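D-2-hydroxyacid dehydrogensase protein (Ketogulonicigenium vulgare, PDB 4LSW) probably catalyses the NAD(P)-dependent interconversion of D-2-hydroxyacids and the matching 2-oxoacids. Local coordinates at residues A[80-83]-A[84-87]; A[293-296]-A[297-300]. All blocks are in the same frame, centred on the assembly; numbering follows the deposited sequence.

Contact 1 (A[80-83]-A[84-87])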
loop_
_atom_site.group_PDB
_atom_site.type_symbol
_atom_site.label_atom_id
_atom_site.label_comp_id
_atom_site.label_asym_id
_atom_site.label_seq_id
_atom_site.Cartn_x
_atom_site.Cartn_y
_atom_site.Cartn_z
ATOM N N ALA A 80 0.776 -12.818 -5.354
ATOM C CA ALA A 80 1.798 -13.821 -5.617
ATOM C C ALA A 80 1.446 -15.201 -5.062
ATOM O O ALA A 80 2.225 -16.154 -5.209
ATOM C CB ALA A 80 3.143 -13.357 -5.085
ATOM N N VAL A 81 0.291 -15.311 -4.414
ATOM C CA VAL A 81 -0.222 -16.626 -4.064
ATOM C C VAL A 81 -0.891 -17.183 -5.319
ATOM O O VAL A 81 -1.671 -16.480 -5.974
ATOM C CB VAL A 81 -1.235 -16.558 -2.908
ATOM C CG1 VAL A 81 -1.859 -17.942 -2.650
ATOM C CG2 VAL A 81 -0.572 -15.986 -1.648
ATOM N N ASP A 82 -0.576 -18.428 -5.672
ATOM C CA ASP A 82 -1.164 -19.048 -6.859
ATOM C C ASP A 82 -2.579 -19.506 -6.532
ATOM O O ASP A 82 -2.782 -20.587 -5.987
ATOM C CB ASP A 82 -0.304 -20.223 -7.346
ATOM C CG ASP A 82 -0.732 -20.735 -8.704
ATOM O OD1 ASP A 82 -1.952 -20.794 -8.960
ATOM O OD2 ASP A 82 0.153 -21.077 -9.521
ATOM N N LEU A 83 -3.556 -18.670 -6.865
ATOM C CA LEU A 83 -4.936 -18.935 -6.486
ATOM C C LEU A 83 -5.529 -20.143 -7.200
ATOM O O LEU A 83 -6.325 -20.874 -6.616
ATOM C CB LEU A 83 -5.815 -17.705 -6.724
ATOM C CG LEU A 83 -5.447 -16.408 -6.003
ATOM C CD1 LEU A 83 -6.578 -15.394 -6.150
ATOM C CD2 LEU A 83 -5.124 -16.667 -4.536
ATOM N N ALA A 84 -5.148 -20.349 -8.458
ATOM C CA ALA A 84 -5.633 -21.500 -9.216
ATOM C C ALA A 84 -5.194 -22.808 -8.554
ATOM O O ALA A 84 -5.969 -23.762 -8.456
ATOM C CB ALA A 84 -5.157 -21.435 -10.663
ATOM N N ALA A 85 -3.944 -22.844 -8.101
ATOM C CA ALA A 85 -3.425 -24.008 -7.400
ATOM C C ALA A 85 -4.200 -24.221 -6.104
ATOM O O ALA A 85 -4.511 -25.348 -5.736
ATOM C CB ALA A 85 -1.934 -23.833 -7.117
ATOM N N CYS A 86 -4.514 -23.130 -5.419
ATOM C CA CYS A 86 -5.274 -23.222 -4.184
ATOM C C CYS A 86 -6.668 -23.788 -4.427
ATOM O O CYS A 86 -7.090 -24.714 -3.744
ATOM C CB CYS A 86 -5.369 -21.860 -3.497
ATOM S SG CYS A 86 -3.809 -21.307 -2.765
ATOM N N ARG A 87 -7.372 -23.230 -5.405
ATOM C CA ARG A 87 -8.743 -23.647 -5.661
ATOM C C ARG A 87 -8.845 -25.077 -6.183
ATOM O O ARG A 87 -9.830 -25.764 -5.915
ATOM C CB ARG A 87 -9.437 -22.664 -6.598
ATOM C CG ARG A 87 -9.689 -21.315 -5.945
ATOM C CD ARG A 87 -10.635 -20.469 -6.770
ATOM N NE ARG A 87 -10.880 -19.163 -6.164
ATOM C CZ ARG A 87 -10.252 -18.045 -6.511
ATOM N NH1 ARG A 87 -9.335 -18.066 -7.470
ATOM N NH2 ARG A 87 -10.549 -16.900 -5.905
#
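Asp82 is the N-cap of helix 83-89, and its carboxylate accepts the backbone N-H of Ala85. Asp82 OD1 lies 3.0 Å from Ala85 N, and the N-H points nearly straight at it (164°). The donor meets OD1 from above the carboxylate plane. Asp82 has CG anti to its own backbone N (chi1 -170°), which brings OD1 round to the N-terminal end of the helix, in front of Ala85 N. The backbone O of the same residue accepts from Cys86 N at 3.1 Å, so Asp82 holds the turn through both side chain and main chain. Arg87 N donates to Leu83 O at 2.8 Å. The helix packs beside strand 70-74 of the six-stranded sheet, next to helix 59-63. On its sheet side Val81 CG1 touches Cys86 SG at 3.9 Å, and both side chains reach Ile71. An alanine in place of Asp82 would probably leave Ala85 N without its capping acceptor and the first turn less firmly fixed. The remaining carboxylate oxygen of Asp82 has a long, weak ion pair with Arg59. Leu83 and Arg87 lie side by side and point the same way. Arg87 NH1 comes 3.6 Å from Leu83 CB, and both side chains touch Val315.

Contact 2 (A[293-296]-A[297-300])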
loop_
_atom_site.group_PDB
_atom_site.type_symbol
_atom_site.label_atom_id
_atom_site.label_comp_id
_atom_site.label_asym_id
_atom_site.label_seq_id
_atom_site.Cartn_x
_atom_site.Cartn_y
_atom_site.Cartn_z
ATOM N N MET A 293 -1.728 -5.872 12.104
ATOM C CA MET A 293 -1.573 -6.762 10.948
ATOM C C MET A 293 -1.046 -8.131 11.377
ATOM O O MET A 293 -1.593 -9.163 10.984
ATOM C CB MET A 293 -0.648 -6.127 9.906
ATOM C CG MET A 293 -1.255 -4.886 9.268
ATOM S SD MET A 293 -0.144 -4.094 8.118
ATOM C CE MET A 293 0.467 -5.561 7.295
ATOM N N GLY A 294 -0.000 -8.120 12.200
ATOM C CA GLY A 294 0.586 -9.341 12.725
ATOM C C GLY A 294 -0.399 -10.124 13.571
ATOM O O GLY A 294 -0.482 -11.347 13.469
ATOM N N GLN A 295 -1.147 -9.413 14.412
ATOM C CA GLN A 295 -2.164 -10.034 15.254
ATOM C C GLN A 295 -3.238 -10.724 14.419
ATOM O O GLN A 295 -3.713 -11.808 14.766
ATOM C CB GLN A 295 -2.810 -8.986 16.169
ATOM C CG GLN A 295 -3.754 -9.572 17.221
ATOM C CD GLN A 295 -3.020 -10.383 18.274
ATOM O OE1 GLN A 295 -2.153 -9.866 18.985
ATOM N NE2 GLN A 295 -3.358 -11.665 18.375
ATOM N N LEU A 296 -3.617 -10.090 13.312
ATOM C CA LEU A 296 -4.649 -10.618 12.430
ATOM C C LEU A 296 -4.171 -11.877 11.708
ATOM O O LEU A 296 -4.916 -12.853 11.582
ATOM C CB LEU A 296 -5.066 -9.536 11.431
ATOM C CG LEU A 296 -6.268 -9.827 10.535
ATOM C CD1 LEU A 296 -7.421 -10.420 11.338
ATOM C CD2 LEU A 296 -6.698 -8.540 9.825
ATOM N N LEU A 297 -2.934 -11.843 11.228
ATOM C CA LEU A 297 -2.320 -13.029 10.650
ATOM C C LEU A 297 -2.373 -14.169 11.663
ATOM O O LEU A 297 -2.830 -15.269 11.359
ATOM C CB LEU A 297 -0.870 -12.743 10.276
ATOM C CG LEU A 297 -0.060 -13.975 9.865
ATOM C CD1 LEU A 297 -0.181 -14.260 8.372
ATOM C CD2 LEU A 297 1.393 -13.796 10.257
ATOM N N ARG A 298 -1.926 -13.894 12.881
ATOM C CA ARG A 298 -1.907 -14.942 13.886
ATOM C C ARG A 298 -3.320 -15.392 14.267
ATOM O O ARG A 298 -3.561 -16.587 14.451
ATOM C CB ARG A 298 -1.104 -14.494 15.103
ATOM C CG ARG A 298 0.367 -14.301 14.787
ATOM C CD ARG A 298 1.172 -13.944 16.024
ATOM N NE ARG A 298 1.074 -12.534 16.405
ATOM C CZ ARG A 298 0.435 -12.086 17.482
ATOM N NH1 ARG A 298 -0.188 -12.933 18.291
ATOM N NH2 ARG A 298 0.427 -10.788 17.757
ATOM N N ASP A 299 -4.264 -14.455 14.364
ATOM C CA ASP A 299 -5.626 -14.831 14.743
ATOM C C ASP A 299 -6.299 -15.735 13.707
ATOM O O ASP A 299 -7.089 -16.605 14.060
ATOM C CB ASP A 299 -6.494 -13.599 15.034
ATOM C CG ASP A 299 -6.098 -12.888 16.316
ATOM O OD1 ASP A 299 -5.359 -13.479 17.133
ATOM O OD2 ASP A 299 -6.539 -11.735 16.508
ATOM N N ASN A 300 -5.975 -15.536 12.431
ATOM C CA ASN A 300 -6.479 -16.420 11.389
ATOM C C ASN A 300 -5.932 -17.829 11.542
ATOM O O ASN A 300 -6.678 -18.799 11.423
ATOM C CB ASN A 300 -6.164 -15.875 9.990
ATOM C CG ASN A 300 -7.136 -14.797 9.554
ATOM O OD1 ASN A 300 -8.304 -15.073 9.284
ATOM N ND2 ASN A 300 -6.656 -13.564 9.476
#
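Leu297 N donates to Met293 O at 3.0 Å, the first of four successive i to i+4 backbone bonds in this part of helix 287-306. The side chain of Leu297 touches Ser72 of strand 70-74 and Tyr12 of a loop. Arg298 continues the ladder with a bond from its N to Gly294 O. Its side chain runs back over Gly294, with Arg298 CG 3.3 Å from Gly294 O. The chain bends at chi3 (-80°), and one face of the guanidinium then lies over Gln295 CA. Arg298 NH2 gives a weak bond to Gln295 OE1 at 3.0 Å, the amide and guanidinium planes standing 76° apart. The stronger partner of Arg298 is Asp16 of helix 14-23, which forms a salt bridge with NE. Helix 287-306 is thus tied to a helix of the domain that holds strand 70-74. Asp299 N donates to Gln295 O at 2.7 Å. Gln295 NE2 donates to Asp299 OD1 at 3.0 Å; OD1 lies in the plane of the amide, while NE2 comes from above the carboxylate plane. The Gln295 amide thus bridges Arg298 and Asp299, its oxygen accepting and its nitrogen donating. Asn300 bonds Leu296 O twice, through N at 3.0 Å and, weakly, through ND2 at 2.8 Å. Asn300 ND2 also donates to Thr312 OG1, and its amide is joined to the chain leading into strand 313-315.

Overall arrangement
Contact 1 comes first along the chain, where the loop after strand 70-74 enters helix 83-89. Contact 2 follows some 200 residues later, on the long helix 287-306. The second sheet, a parallel one of seven strands in the NAD-binding region, is formed by the chain between them. Their centres are 21 Å apart and their nearest atoms about 10 Å, so they do not touch. Both pack against strand 70-74 of the six-stranded mixed sheet: contact 1 through Ile71 and Val73, contact 2 through Ser72 and Tyr74, consistent with opposite faces of the strand. The chain returns from the NAD-binding region along helix 287-306, and strand 313-315 closes the mixed sheet beside strand 92-94.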